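Local coordinates for erythrocyte membrane protein 1 (Plasmodium falciparum, PDB 2XU0), which probably binds host cell-surface receptors as a PfEMP1 adhesin, this chain being its N-terminal rosetting region, the NTS-DBL1alpha1 domain, at residues E110-S115 against R134-C139; S195-G200 against F312-E317; E321-I326 against K459-S464; I326-I331 against C442-D447. The protein carries 10 engineered substitutions. All coordinates share one frame; numbering follows the deposited sequence. Where two conformers were deposited one is given.

Contact 1: E110-S115 against R134-C139; sequences EAYCNS and RRRHIC. With MG (magnesium ion), chain C.
Arg-136 and Tyr-112 cross at about a right angle, with the guanidinium and phenol planes 64° apart. Tyr-112 CB lies over one guanidinium face, 3.6 Å from Arg-136 NE. Tyr-112 CG is anti to the backbone N (chi1 -180°), which carries the ring away. Tyr-112 OH hydrogen-bonds to Lys-117 N. The arginine chain bends at chi3 (83°), and Arg-136 NH1 donates to Glu-110 O at 3.0 Å. Glu-110 O lies near the guanidinium plane, but NH1 stands above the carbonyl plane. Water 1 donates to Glu-110 O at 2.9 Å and is also hydrogen-bonded to His-137 NE2. At the far end of 110-115, Ser-115 O binds the magnesium ion at 2.3 Å, with Ile-118 and Asn-121 as further ligands. The loop is tied back by the Cys-113 to Cys-130 disulfide and by backbone bonding between Tyr-112 and Ala-131. Arg-136 ends the short helix 133-136, where Arg-134 and Arg-135 pack on helix 186-204, and Arg-134 also on helix 154-175.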
loop_
_atom_site.group_PDB
_atom_site.type_symbol
_atom_site.label_atom_id
_atom_site.label_comp_id
_atom_site.label_asym_id
_atom_site.label_seq_id
_atom_site.Cartn_x
_atom_site.Cartn_y
_atom_site.Cartn_z
ATOM N N GLU A 110 8.158 -9.792 1.571
ATOM C CA GLU A 110 8.903 -9.088 0.538
ATOM C C GLU A 110 8.016 -8.402 -0.476
ATOM O O GLU A 110 7.021 -8.971 -0.893
ATOM C CB GLU A 110 9.877 -10.060 -0.197
ATOM C CG GLU A 110 10.255 -11.355 0.523
ATOM C CD GLU A 110 9.282 -12.517 0.382
ATOM O OE1 GLU A 110 9.541 -13.411 -0.456
ATOM O OE2 GLU A 110 8.290 -12.559 1.145
ATOM N N ALA A 111 8.435 -7.230 -0.954
ATOM C CA ALA A 111 7.739 -6.601 -2.086
ATOM C C ALA A 111 8.331 -7.248 -3.364
ATOM O O ALA A 111 9.473 -7.727 -3.333
ATOM C CB ALA A 111 8.014 -5.103 -2.107
ATOM N N TYR A 112 7.568 -7.267 -4.459
ATOM C CA TYR A 112 8.049 -7.766 -5.751
ATOM C C TYR A 112 8.284 -6.554 -6.679
ATOM O O TYR A 112 7.317 -5.886 -7.040
ATOM C CB TYR A 112 7.054 -8.761 -6.372
ATOM C CG TYR A 112 7.525 -9.295 -7.707
ATOM C CD1 TYR A 112 8.234 -10.492 -7.791
ATOM C CD2 TYR A 112 7.331 -8.565 -8.878
ATOM C CE1 TYR A 112 8.705 -10.967 -9.019
ATOM C CE2 TYR A 112 7.823 -9.013 -10.099
ATOM C CZ TYR A 112 8.489 -10.225 -10.172
ATOM O OH TYR A 112 8.907 -10.667 -11.403
ATOM N N CYS A 113 9.555 -6.298 -7.071
ATOM C CA CYS A 113 9.996 -5.175 -7.923
ATOM C C CYS A 113 10.647 -5.648 -9.245
ATOM O O CYS A 113 11.159 -4.819 -9.987
ATOM C CB CYS A 113 10.947 -4.248 -7.157
ATOM S SG CYS A 113 10.366 -3.767 -5.516
ATOM N N ASN A 114 10.629 -6.941 -9.544
ATOM C CA ASN A 114 11.222 -7.474 -10.786
ATOM C C ASN A 114 10.270 -7.376 -11.994
ATOM O O ASN A 114 9.172 -6.839 -11.870
ATOM C CB ASN A 114 11.786 -8.897 -10.583
ATOM C CG ASN A 114 12.885 -9.005 -9.538
ATOM O OD1 ASN A 114 13.685 -8.081 -9.312
ATOM N ND2 ASN A 114 12.951 -10.151 -8.871
ATOM N N SER A 115 10.692 -7.891 -13.164
ATOM C CA SER A 115 9.939 -7.749 -14.404
ATOM C C SER A 115 8.909 -8.770 -14.841
ATOM O O SER A 115 7.950 -8.366 -15.497
ATOM C CB SER A 115 10.873 -7.419 -15.559
ATOM O OG SER A 115 11.903 -8.380 -15.668
ATOM N N ARG A 134 0.835 -7.100 0.406
ATOM C CA ARG A 134 -0.624 -7.109 0.508
ATOM C C ARG A 134 -1.220 -7.425 -0.875
ATOM O O ARG A 134 -2.172 -8.177 -0.959
ATOM C CB ARG A 134 -1.160 -5.777 1.096
ATOM C CG ARG A 134 -2.689 -5.728 1.362
ATOM C CD ARG A 134 -3.286 -4.314 1.289
ATOM N NE ARG A 134 -2.602 -3.499 0.277
ATOM C CZ ARG A 134 -2.856 -3.534 -1.023
ATOM N NH1 ARG A 134 -3.859 -4.265 -1.492
ATOM N NH2 ARG A 134 -2.117 -2.832 -1.867
ATOM N N ARG A 135 -0.631 -6.890 -1.967
ATOM C CA ARG A 135 -1.135 -7.156 -3.312
ATOM C C ARG A 135 -0.779 -8.550 -3.766
ATOM O O ARG A 135 -1.622 -9.210 -4.354
ATOM C CB ARG A 135 -0.634 -6.092 -4.362
ATOM C CG ARG A 135 -0.882 -6.461 -5.846
ATOM C CD ARG A 135 -2.363 -6.394 -6.224
ATOM N NE ARG A 135 -2.641 -6.956 -7.556
ATOM C CZ ARG A 135 -2.904 -8.238 -7.815
ATOM N NH1 ARG A 135 -2.896 -9.138 -6.840
ATOM N NH2 ARG A 135 -3.186 -8.627 -9.048
ATOM N N ARG A 136 0.493 -8.931 -3.639
ATOM C CA ARG A 136 1.013 -10.233 -4.095
ATOM C C ARG A 136 0.105 -11.422 -3.708
ATOM O O ARG A 136 -0.189 -12.286 -4.538
ATOM C CB ARG A 136 2.417 -10.465 -3.515
ATOM C CG ARG A 136 3.512 -9.601 -4.124
ATOM C CD ARG A 136 4.841 -9.954 -3.508
ATOM N NE ARG A 136 5.402 -11.134 -4.177
ATOM C CZ ARG A 136 6.643 -11.572 -4.003
ATOM N NH1 ARG A 136 7.463 -10.952 -3.161
ATOM N NH2 ARG A 136 7.075 -12.636 -4.667
ATOM N N HIS A 137 -0.382 -11.423 -2.471
ATOM C CA HIS A 137 -1.183 -12.533 -1.957
ATOM C C HIS A 137 -2.666 -12.252 -1.811
ATOM O O HIS A 137 -3.347 -12.973 -1.096
ATOM C CB HIS A 137 -0.555 -13.058 -0.661
ATOM C CG HIS A 137 0.937 -13.105 -0.705
ATOM N ND1 HIS A 137 1.614 -13.942 -1.591
ATOM C CD2 HIS A 137 1.843 -12.418 0.025
ATOM C CE1 HIS A 137 2.901 -13.736 -1.361
ATOM N NE2 HIS A 137 3.087 -12.832 -0.394
ATOM N N ILE A 138 -3.181 -11.244 -2.543
ATOM C CA ILE A 138 -4.594 -10.859 -2.550
ATOM C C ILE A 138 -5.526 -12.072 -2.786
ATOM O O ILE A 138 -5.195 -12.968 -3.579
ATOM C CB ILE A 138 -4.848 -9.672 -3.544
ATOM C CG1 ILE A 138 -5.713 -8.585 -2.900
ATOM C CG2 ILE A 138 -5.414 -10.132 -4.922
ATOM C CD1 ILE A 138 -5.794 -7.249 -3.671
ATOM N N CYS A 139 -6.683 -12.088 -2.103
ATOM C CA CYS A 139 -7.657 -13.184 -2.219
ATOM C C CYS A 139 -8.540 -13.066 -3.453
ATOM O O CYS A 139 -9.722 -12.741 -3.330
ATOM C CB CYS A 139 -8.481 -13.319 -0.941
ATOM S SG CYS A 139 -7.498 -13.645 0.543
HETATM MG MG MG C . 7.069 -7.105 -17.163
HETATM O O HOH W 1 5.665 -11.452 -0.200
HETATM O O HOH W 2 5.858 -5.984 -18.906
HETATM O O HOH W 3 8.434 -8.419 -18.712
HETATM O O HOH W 4 5.305 -8.811 -17.180
#

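Contact 2: S195-G200 against F312-E317; sequences SFADIG and FLRWFE
Asp-198 OD1 is gripped by Arg-314 NH2 and Trp-315 NE1, with Gln-311 NE2 as a third donor. Arg-314 NH2 reaches Asp-198 OD1 at 2.9 Å as a salt bridge, on the anti side of the carboxylate. Trp-315 NE1 reaches Asp-198 OD1 at 3.1 Å, on the syn side. These two donors come from opposite faces of the carboxylate plane, and both bonds are fairly straight. Asp-198 OD2 forms a salt bridge with Arg-134. This buried acid is thus well compensated and probably stays ionised. The indole presents its edge to the carboxylate, with the planes 79° apart. Ala-197 CB sits over one guanidinium face, 3.3 Å from Arg-314 NE. Arg-314 NE donates to water 5 at 2.9 Å. The arginine chain bends at chi3 (-41°), which lays the group across the alanine. Arg-314 NH1 bonds to Val-309 O and to Asp-201, so the guanidinium is held at several points. The two short helical segments run roughly antiparallel, with axes 11.1 Å apart. A small alanine beside a buried charge network joins helices 186-204 and 311-338 in the helical core of this Duffy-binding-like domain.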
loop_
_atom_site.group_PDB
_atom_site.type_symbol
_atom_site.label_atom_id
_atom_site.label_comp_id
_atom_site.label_asym_id
_atom_site.label_seq_id
_atom_site.Cartn_x
_atom_site.Cartn_y
_atom_site.Cartn_z
ATOM N N SER A 195 -6.673 -2.392 -0.646
ATOM C CA SER A 195 -7.133 -3.604 -1.316
ATOM C C SER A 195 -8.294 -3.296 -2.225
ATOM O O SER A 195 -8.373 -3.834 -3.315
ATOM C CB SER A 195 -7.508 -4.683 -0.293
ATOM O OG SER A 195 -6.315 -5.296 0.158
ATOM N N PHE A 196 -9.228 -2.443 -1.763
ATOM C CA PHE A 196 -10.392 -1.991 -2.541
ATOM C C PHE A 196 -9.903 -1.398 -3.859
ATOM O O PHE A 196 -10.468 -1.687 -4.932
ATOM C CB PHE A 196 -11.116 -0.892 -1.763
ATOM C CG PHE A 196 -12.321 -0.278 -2.427
ATOM C CD1 PHE A 196 -13.455 -1.040 -2.691
ATOM C CD2 PHE A 196 -12.383 1.094 -2.652
ATOM C CE1 PHE A 196 -14.630 -0.436 -3.182
ATOM C CE2 PHE A 196 -13.542 1.696 -3.162
ATOM C CZ PHE A 196 -14.644 0.925 -3.456
ATOM N N ALA A 197 -8.864 -0.560 -3.766
ATOM C CA ALA A 197 -8.238 0.082 -4.952
ATOM C C ALA A 197 -7.577 -0.950 -5.908
ATOM O O ALA A 197 -7.772 -0.866 -7.118
ATOM C CB ALA A 197 -7.235 1.132 -4.510
ATOM N N ASP A 198 -6.873 -1.954 -5.360
ATOM C CA ASP A 198 -6.281 -3.016 -6.179
ATOM C C ASP A 198 -7.372 -3.857 -6.865
ATOM O O ASP A 198 -7.220 -4.199 -8.037
ATOM C CB ASP A 198 -5.314 -3.906 -5.352
ATOM C CG ASP A 198 -3.941 -3.297 -5.085
ATOM O OD1 ASP A 198 -3.550 -2.355 -5.812
ATOM O OD2 ASP A 198 -3.252 -3.772 -4.166
ATOM N N ILE A 199 -8.492 -4.160 -6.143
ATOM C CA ILE A 199 -9.635 -4.912 -6.689
ATOM C C ILE A 199 -10.248 -4.168 -7.841
ATOM O O ILE A 199 -10.527 -4.763 -8.890
ATOM C CB ILE A 199 -10.677 -5.327 -5.600
ATOM C CG1 ILE A 199 -10.073 -6.468 -4.707
ATOM C CG2 ILE A 199 -11.978 -5.801 -6.273
ATOM C CD1 ILE A 199 -10.733 -6.654 -3.242
ATOM N N GLY A 200 -10.451 -2.875 -7.659
ATOM C CA GLY A 200 -10.961 -2.013 -8.731
ATOM C C GLY A 200 -10.060 -2.045 -9.952
ATOM O O GLY A 200 -10.555 -2.127 -11.083
ATOM N N PHE A 312 0.642 2.677 -9.325
ATOM C CA PHE A 312 2.051 2.873 -8.998
ATOM C C PHE A 312 2.197 3.853 -7.808
ATOM O O PHE A 312 3.011 3.623 -6.925
ATOM C CB PHE A 312 2.852 3.381 -10.244
ATOM C CG PHE A 312 4.190 3.959 -9.824
ATOM C CD1 PHE A 312 5.210 3.128 -9.365
ATOM C CD2 PHE A 312 4.381 5.339 -9.758
ATOM C CE1 PHE A 312 6.383 3.665 -8.821
ATOM C CE2 PHE A 312 5.567 5.872 -9.245
ATOM C CZ PHE A 312 6.570 5.029 -8.796
ATOM N N LEU A 313 1.444 4.963 -7.814
ATOM C CA LEU A 313 1.491 5.953 -6.727
ATOM C C LEU A 313 0.990 5.362 -5.391
ATOM O O LEU A 313 1.557 5.642 -4.329
ATOM C CB LEU A 313 0.681 7.224 -7.113
ATOM C CG LEU A 313 1.237 7.986 -8.327
ATOM C CD1 LEU A 313 0.331 9.137 -8.713
ATOM C CD2 LEU A 313 2.720 8.431 -8.101
ATOM N N ARG A 314 -0.066 4.563 -5.454
ATOM C CA ARG A 314 -0.622 3.871 -4.285
ATOM C C ARG A 314 0.404 2.882 -3.751
ATOM O O ARG A 314 0.596 2.833 -2.562
ATOM C CB ARG A 314 -1.858 3.067 -4.672
ATOM C CG ARG A 314 -3.036 3.903 -5.124
ATOM C CD ARG A 314 -4.297 3.075 -5.137
ATOM N NE ARG A 314 -4.147 1.702 -5.653
ATOM C CZ ARG A 314 -4.651 1.267 -6.801
ATOM N NH1 ARG A 314 -5.229 2.109 -7.643
ATOM N NH2 ARG A 314 -4.521 -0.001 -7.146
ATOM N N TRP A 315 1.073 2.115 -4.632
ATOM C CA TRP A 315 2.061 1.132 -4.190
ATOM C C TRP A 315 3.293 1.744 -3.575
ATOM O O TRP A 315 3.816 1.190 -2.615
ATOM C CB TRP A 315 2.461 0.182 -5.325
ATOM C CG TRP A 315 1.385 -0.768 -5.793
ATOM C CD1 TRP A 315 0.168 -1.012 -5.209
ATOM C CD2 TRP A 315 1.541 -1.754 -6.832
ATOM N NE1 TRP A 315 -0.483 -2.028 -5.891
ATOM C CE2 TRP A 315 0.352 -2.522 -6.867
ATOM C CE3 TRP A 315 2.575 -2.058 -7.739
ATOM C CZ2 TRP A 315 0.152 -3.550 -7.815
ATOM C CZ3 TRP A 315 2.364 -3.051 -8.695
ATOM C CH2 TRP A 315 1.164 -3.776 -8.734
ATOM N N PHE A 316 3.755 2.887 -4.118
ATOM C CA PHE A 316 4.923 3.576 -3.612
ATOM C C PHE A 316 4.570 4.197 -2.241
ATOM O O PHE A 316 5.403 4.191 -1.345
ATOM C CB PHE A 316 5.363 4.647 -4.659
ATOM C CG PHE A 316 6.737 5.270 -4.533
ATOM C CD1 PHE A 316 7.648 4.819 -3.574
ATOM C CD2 PHE A 316 7.115 6.334 -5.359
ATOM C CE1 PHE A 316 8.924 5.399 -3.462
ATOM C CE2 PHE A 316 8.374 6.935 -5.224
ATOM C CZ PHE A 316 9.280 6.451 -4.297
ATOM N N GLU A 317 3.337 4.713 -2.074
ATOM C CA GLU A 317 2.899 5.291 -0.794
ATOM C C GLU A 317 2.829 4.159 0.263
ATOM O O GLU A 317 3.269 4.345 1.389
ATOM C CB GLU A 317 1.534 6.016 -0.951
ATOM C CG GLU A 317 1.004 6.653 0.320
ATOM C CD GLU A 317 0.274 5.746 1.298
ATOM O OE1 GLU A 317 -0.193 4.658 0.890
ATOM O OE2 GLU A 317 0.206 6.114 2.491
HETATM O O HOH W 5 -3.460 -0.148 -3.523
#

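Contact 3: E321-I326 against K459-S464; sequences EEFCRI and KTFSIS
Helix segment 321-326 faces the end of helix 457-460, where Phe-461 is the first residue to leave helical geometry and its CA lies 10.4 Å from Phe-323 CA. The contact is carried by Phe-323. Its side chain leaves the helix toward 459-464, and with CG anti to the backbone N (chi1 161°) its ring meets Thr-460 and Phe-461. Phe-461 CE1 lies over one face of this ring, offset toward the rim and 3.5 Å from Phe-323 CZ. The ring planes meet obliquely, at 31°, with centroids 4.8 Å apart. Thr-460 CG2 comes at the edge of the same ring, 3.9 Å from Phe-323 CE2. The methyl branch of the threonine thus does the touching, while its OG1 turns to Asp-453 O. All three side chains are buried, and no hydrogen bond crosses between the segments. Trp-319 and Trp-383 also meet the Phe-323 ring, and Phe-391 meets that of Phe-461. This aromatic cluster packs the end of helix 457-460 and the residue after it against helices 311-338 and 371-407, in the Duffy-binding-like C-terminal subdomain.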
loop_
_atom_site.group_PDB
_atom_site.type_symbol
_atom_site.label_atom_id
_atom_site.label_comp_id
_atom_site.label_asym_id
_atom_site.label_seq_id
_atom_site.Cartn_x
_atom_site.Cartn_y
_atom_site.Cartn_z
ATOM N N GLU A 321 5.253 3.753 3.755
ATOM C CA GLU A 321 4.591 3.608 5.059
ATOM C C GLU A 321 4.994 2.310 5.756
ATOM O O GLU A 321 5.325 2.321 6.953
ATOM C CB GLU A 321 3.058 3.701 4.915
ATOM C CG GLU A 321 2.566 5.142 4.763
ATOM C CD GLU A 321 2.785 5.949 6.027
ATOM O OE1 GLU A 321 2.035 5.743 7.007
ATOM O OE2 GLU A 321 3.788 6.693 6.078
ATOM N N GLU A 322 5.004 1.219 5.001
ATOM C CA GLU A 322 5.393 -0.114 5.479
ATOM C C GLU A 322 6.863 -0.191 5.757
ATOM O O GLU A 322 7.243 -0.892 6.686
ATOM C CB GLU A 322 4.954 -1.216 4.497
ATOM C CG GLU A 322 3.452 -1.425 4.525
ATOM C CD GLU A 322 2.945 -2.031 5.823
ATOM O OE1 GLU A 322 3.062 -3.269 5.975
ATOM O OE2 GLU A 322 2.502 -1.264 6.713
ATOM N N PHE A 323 7.703 0.548 4.981
ATOM C CA PHE A 323 9.153 0.624 5.202
ATOM C C PHE A 323 9.384 1.290 6.569
ATOM O O PHE A 323 10.128 0.758 7.395
ATOM C CB PHE A 323 9.879 1.446 4.069
ATOM C CG PHE A 323 11.259 1.953 4.455
ATOM C CD1 PHE A 323 12.325 1.065 4.633
ATOM C CD2 PHE A 323 11.467 3.295 4.760
ATOM C CE1 PHE A 323 13.575 1.524 5.069
ATOM C CE2 PHE A 323 12.728 3.753 5.179
ATOM C CZ PHE A 323 13.763 2.861 5.344
ATOM N N CYS A 324 8.770 2.472 6.795
ATOM C CA CYS A 324 8.922 3.235 8.049
ATOM C C CYS A 324 8.388 2.444 9.254
ATOM O O CYS A 324 9.001 2.466 10.327
ATOM C CB CYS A 324 8.232 4.586 7.929
ATOM S SG CYS A 324 9.019 5.727 6.761
ATOM N N ARG A 325 7.250 1.761 9.079
ATOM C CA ARG A 325 6.623 0.967 10.140
ATOM C C ARG A 325 7.553 -0.184 10.535
ATOM O O ARG A 325 7.913 -0.265 11.698
ATOM C CB ARG A 325 5.242 0.459 9.721
ATOM C CG ARG A 325 4.578 -0.452 10.770
ATOM C CD ARG A 325 3.234 -0.974 10.301
ATOM N NE ARG A 325 3.352 -2.066 9.331
ATOM C CZ ARG A 325 3.536 -3.349 9.645
ATOM N NH1 ARG A 325 3.659 -3.718 10.911
ATOM N NH2 ARG A 325 3.620 -4.264 8.694
ATOM N N ILE A 326 7.986 -1.009 9.549
ATOM C CA ILE A 326 8.906 -2.135 9.722
ATOM C C ILE A 326 10.277 -1.705 10.251
ATOM O O ILE A 326 10.841 -2.419 11.080
ATOM C CB ILE A 326 8.980 -3.064 8.457
ATOM C CG1 ILE A 326 7.599 -3.701 8.089
ATOM C CG2 ILE A 326 10.059 -4.133 8.556
ATOM C CD1 ILE A 326 6.889 -4.384 9.243
ATOM N N LYS A 459 20.970 9.315 4.864
ATOM C CA LYS A 459 20.493 9.396 6.257
ATOM C C LYS A 459 19.336 8.418 6.524
ATOM O O LYS A 459 19.296 7.785 7.578
ATOM C CB LYS A 459 20.053 10.835 6.611
ATOM C CG LYS A 459 21.014 11.934 6.134
ATOM C CD LYS A 459 22.019 12.370 7.207
ATOM C CE LYS A 459 22.743 13.646 6.835
ATOM N NZ LYS A 459 21.846 14.837 6.863
ATOM N N THR A 460 18.414 8.271 5.565
ATOM C CA THR A 460 17.267 7.387 5.743
ATOM C C THR A 460 17.602 5.916 5.649
ATOM O O THR A 460 16.943 5.104 6.289
ATOM C CB THR A 460 16.147 7.797 4.797
ATOM O OG1 THR A 460 15.973 9.202 4.947
ATOM C CG2 THR A 460 14.827 7.058 5.077
ATOM N N PHE A 461 18.570 5.562 4.808
ATOM C CA PHE A 461 18.922 4.170 4.631
ATOM C C PHE A 461 20.348 3.921 5.144
ATOM O O PHE A 461 21.161 3.313 4.470
ATOM C CB PHE A 461 18.707 3.719 3.163
ATOM C CG PHE A 461 17.319 3.957 2.613
ATOM C CD1 PHE A 461 16.339 2.976 2.707
ATOM C CD2 PHE A 461 16.992 5.167 2.003
ATOM C CE1 PHE A 461 15.069 3.181 2.157
ATOM C CE2 PHE A 461 15.727 5.370 1.445
ATOM C CZ PHE A 461 14.772 4.383 1.534
ATOM N N SER A 462 20.649 4.425 6.340
ATOM C CA SER A 462 21.961 4.270 6.974
ATOM C C SER A 462 21.945 3.082 7.925
ATOM O O SER A 462 20.886 2.531 8.208
ATOM C CB SER A 462 22.281 5.529 7.779
ATOM O OG SER A 462 21.289 5.768 8.768
ATOM N N ILE A 463 23.118 2.750 8.498
ATOM C CA ILE A 463 23.255 1.733 9.541
ATOM C C ILE A 463 22.556 2.316 10.783
ATOM O O ILE A 463 22.450 3.551 10.908
ATOM C CB ILE A 463 24.755 1.405 9.864
ATOM C CG1 ILE A 463 25.540 2.663 10.334
ATOM C CG2 ILE A 463 25.465 0.660 8.715
ATOM C CD1 ILE A 463 26.421 2.428 11.525
ATOM N N SER A 464 22.063 1.453 11.682
ATOM C CA SER A 464 21.436 1.916 12.926
ATOM C C SER A 464 22.506 2.604 13.784
ATOM O O SER A 464 23.671 2.200 13.744
ATOM C CB SER A 464 20.883 0.730 13.718
ATOM O OG SER A 464 20.494 1.152 15.017
#

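Contact 4: I326-I331 against C442-D447; sequences IKKIKI and CHDNKD
A single lysine carries almost the whole contact, and it reaches for backbone rather than for a side chain. Lys-328 NZ makes a weak hydrogen bond to Asp-444 O at 3.3 Å. Lys-328 CE lies equally close to that oxygen, so the carbonyl sits beside the end of the chain and not squarely in front of the amine. The amine has a second partner, His-441 O, so two backbone carbonyls share it, Asp-444 O only weakly. The Lys-328 chain is extended through chi3, which spans the gap from helix 311-338, and bent at chi4 (143°). It crosses the Asp-444 side chain at about a right angle. Lys-328 NZ is 4.2 Å from Asp-444 OD1, too far for a salt bridge, though the opposite charges probably attract. Asn-445 lies beside Lys-328. The backbone fold on this side is an inverse gamma turn centred on Asp-444, closed by Asn-445 N donating to His-443 O at 3.0 Å. Just before the turn, Cys-442 is joined by a disulfide to Cys-324, one helical turn ahead of Lys-328. This surface contact pairs the disulfide with a lysine bonded weakly to the carbonyl of the residue at the centre of an inverse gamma turn. Together they fasten the chain at and after the short, weakly bonded helix 440-443 to the long helix 311-338 of the Duffy-binding-like C-terminal subdomain.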
loop_
_atom_site.group_PDB
_atom_site.type_symbol
_atom_site.label_atom_id
_atom_site.label_comp_id
_atom_site.label_asym_id
_atom_site.label_seq_id
_atom_site.Cartn_x
_atom_site.Cartn_y
_atom_site.Cartn_z
ATOM N N ILE A 326 7.986 -1.009 9.549
ATOM C CA ILE A 326 8.906 -2.135 9.722
ATOM C C ILE A 326 10.277 -1.705 10.251
ATOM O O ILE A 326 10.841 -2.419 11.080
ATOM C CB ILE A 326 8.980 -3.064 8.457
ATOM C CG1 ILE A 326 7.599 -3.701 8.089
ATOM C CG2 ILE A 326 10.059 -4.133 8.556
ATOM C CD1 ILE A 326 6.889 -4.384 9.243
ATOM N N LYS A 327 10.814 -0.567 9.780
ATOM C CA LYS A 327 12.098 -0.036 10.240
ATOM C C LYS A 327 12.094 0.154 11.768
ATOM O O LYS A 327 13.085 -0.182 12.427
ATOM C CB LYS A 327 12.461 1.285 9.526
ATOM C CG LYS A 327 13.837 1.837 9.908
ATOM C CD LYS A 327 14.135 3.161 9.193
ATOM C CE LYS A 327 15.476 3.683 9.623
ATOM N NZ LYS A 327 15.844 4.945 8.932
ATOM N N LYS A 328 10.982 0.681 12.325
ATOM C CA LYS A 328 10.852 0.864 13.773
ATOM C C LYS A 328 10.940 -0.485 14.503
ATOM O O LYS A 328 11.676 -0.589 15.489
ATOM C CB LYS A 328 9.560 1.613 14.138
ATOM C CG LYS A 328 9.710 3.119 14.019
ATOM C CD LYS A 328 8.383 3.815 14.252
ATOM C CE LYS A 328 8.349 5.175 13.608
ATOM N NZ LYS A 328 7.008 5.479 13.050
ATOM N N ILE A 329 10.275 -1.525 13.964
ATOM C CA ILE A 329 10.333 -2.871 14.534
ATOM C C ILE A 329 11.769 -3.428 14.511
ATOM O O ILE A 329 12.233 -3.999 15.512
ATOM C CB ILE A 329 9.354 -3.809 13.810
ATOM C CG1 ILE A 329 7.878 -3.414 14.105
ATOM C CG2 ILE A 329 9.650 -5.296 14.152
ATOM C CD1 ILE A 329 6.858 -4.051 13.150
ATOM N N LYS A 330 12.469 -3.245 13.379
ATOM C CA LYS A 330 13.824 -3.754 13.205
ATOM C C LYS A 330 14.836 -3.020 14.059
ATOM O O LYS A 330 15.706 -3.677 14.610
ATOM C CB LYS A 330 14.229 -3.790 11.727
ATOM C CG LYS A 330 13.317 -4.660 10.922
ATOM C CD LYS A 330 13.922 -5.090 9.621
ATOM C CE LYS A 330 12.996 -6.079 8.956
ATOM N NZ LYS A 330 13.418 -7.485 9.163
ATOM N N ILE A 331 14.707 -1.687 14.219
ATOM C CA ILE A 331 15.617 -0.889 15.058
ATOM C C ILE A 331 15.550 -1.347 16.529
ATOM O O ILE A 331 16.589 -1.452 17.183
ATOM C CB ILE A 331 15.377 0.634 14.892
ATOM C CG1 ILE A 331 15.837 1.151 13.511
ATOM C CG2 ILE A 331 15.963 1.477 16.062
ATOM C CD1 ILE A 331 17.303 1.196 13.272
ATOM N N CYS A 442 5.828 7.372 8.583
ATOM C CA CYS A 442 7.099 8.065 8.302
ATOM C C CYS A 442 7.374 9.349 9.073
ATOM O O CYS A 442 8.526 9.598 9.429
ATOM C CB CYS A 442 7.312 8.236 6.808
ATOM S SG CYS A 442 7.411 6.665 5.903
ATOM N N HIS A 443 6.344 10.175 9.304
ATOM C CA HIS A 443 6.517 11.458 9.988
ATOM C C HIS A 443 6.719 11.343 11.496
ATOM O O HIS A 443 7.330 12.224 12.098
ATOM C CB HIS A 443 5.359 12.397 9.659
ATOM C CG HIS A 443 5.671 13.847 9.842
ATOM N ND1 HIS A 443 4.908 14.647 10.677
ATOM C CD2 HIS A 443 6.632 14.609 9.267
ATOM C CE1 HIS A 443 5.434 15.860 10.593
ATOM N NE2 HIS A 443 6.469 15.887 9.753
ATOM N N ASP A 444 6.226 10.242 12.086
ATOM C CA ASP A 444 6.285 9.917 13.504
ATOM C C ASP A 444 7.684 9.498 14.054
ATOM O O ASP A 444 7.927 8.330 14.368
ATOM C CB ASP A 444 5.162 8.921 13.875
ATOM C CG ASP A 444 4.951 8.663 15.362
ATOM O OD1 ASP A 444 4.436 7.571 15.707
ATOM O OD2 ASP A 444 5.296 9.555 16.184
ATOM N N ASN A 445 8.574 10.488 14.205
ATOM C CA ASN A 445 9.912 10.377 14.794
ATOM C C ASN A 445 10.223 11.746 15.352
ATOM O O ASN A 445 10.437 12.683 14.576
ATOM C CB ASN A 445 10.977 9.953 13.768
ATOM C CG ASN A 445 11.232 8.461 13.654
ATOM O OD1 ASN A 445 11.473 7.944 12.561
ATOM N ND2 ASN A 445 11.243 7.741 14.775
ATOM N N LYS A 446 10.167 11.884 16.691
ATOM C CA LYS A 446 10.396 13.152 17.405
ATOM C C LYS A 446 11.894 13.479 17.557
ATOM O O LYS A 446 12.254 14.629 17.845
ATOM C CB LYS A 446 9.681 13.154 18.776
ATOM C CG LYS A 446 8.163 12.946 18.700
ATOM C CD LYS A 446 7.474 13.292 20.016
ATOM C CE LYS A 446 6.157 12.576 20.196
ATOM N NZ LYS A 446 6.344 11.209 20.748
ATOM N N ASP A 447 12.753 12.458 17.335
ATOM C CA ASP A 447 14.215 12.492 17.410
ATOM C C ASP A 447 14.803 13.044 16.103
ATOM O O ASP A 447 14.580 12.459 15.037
ATOM C CB ASP A 447 14.764 11.076 17.693
ATOM C CG ASP A 447 13.767 10.127 18.349
ATOM O OD1 ASP A 447 13.575 10.225 19.584
ATOM O OD2 ASP A 447 13.158 9.305 17.623
#

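From the N terminus, contact 1 closes first, joining the magnesium-bearing loop to the chain around helix 133-136. Contact 2 follows in series and spans a far longer excursion, from helix 186-204 to the start of helix 311-338. The two touch, as Arg-135 CG packs on Trp-315. Further along helix 311-338 come contacts 3 and 4, which share Ile-326. Contact 3 closes the loop from 321-326 to 459-464, and contact 4 falls wholly within it. A probable hydrogen bond from Lys-327 NZ to Thr-460 O also joins this pair. Helix 311-338 is therefore the common spine: contact 2 ties it to the Duffy-binding core, and contacts 3 and 4 tie its later turns to the chain around helices 440-443 and 457-460.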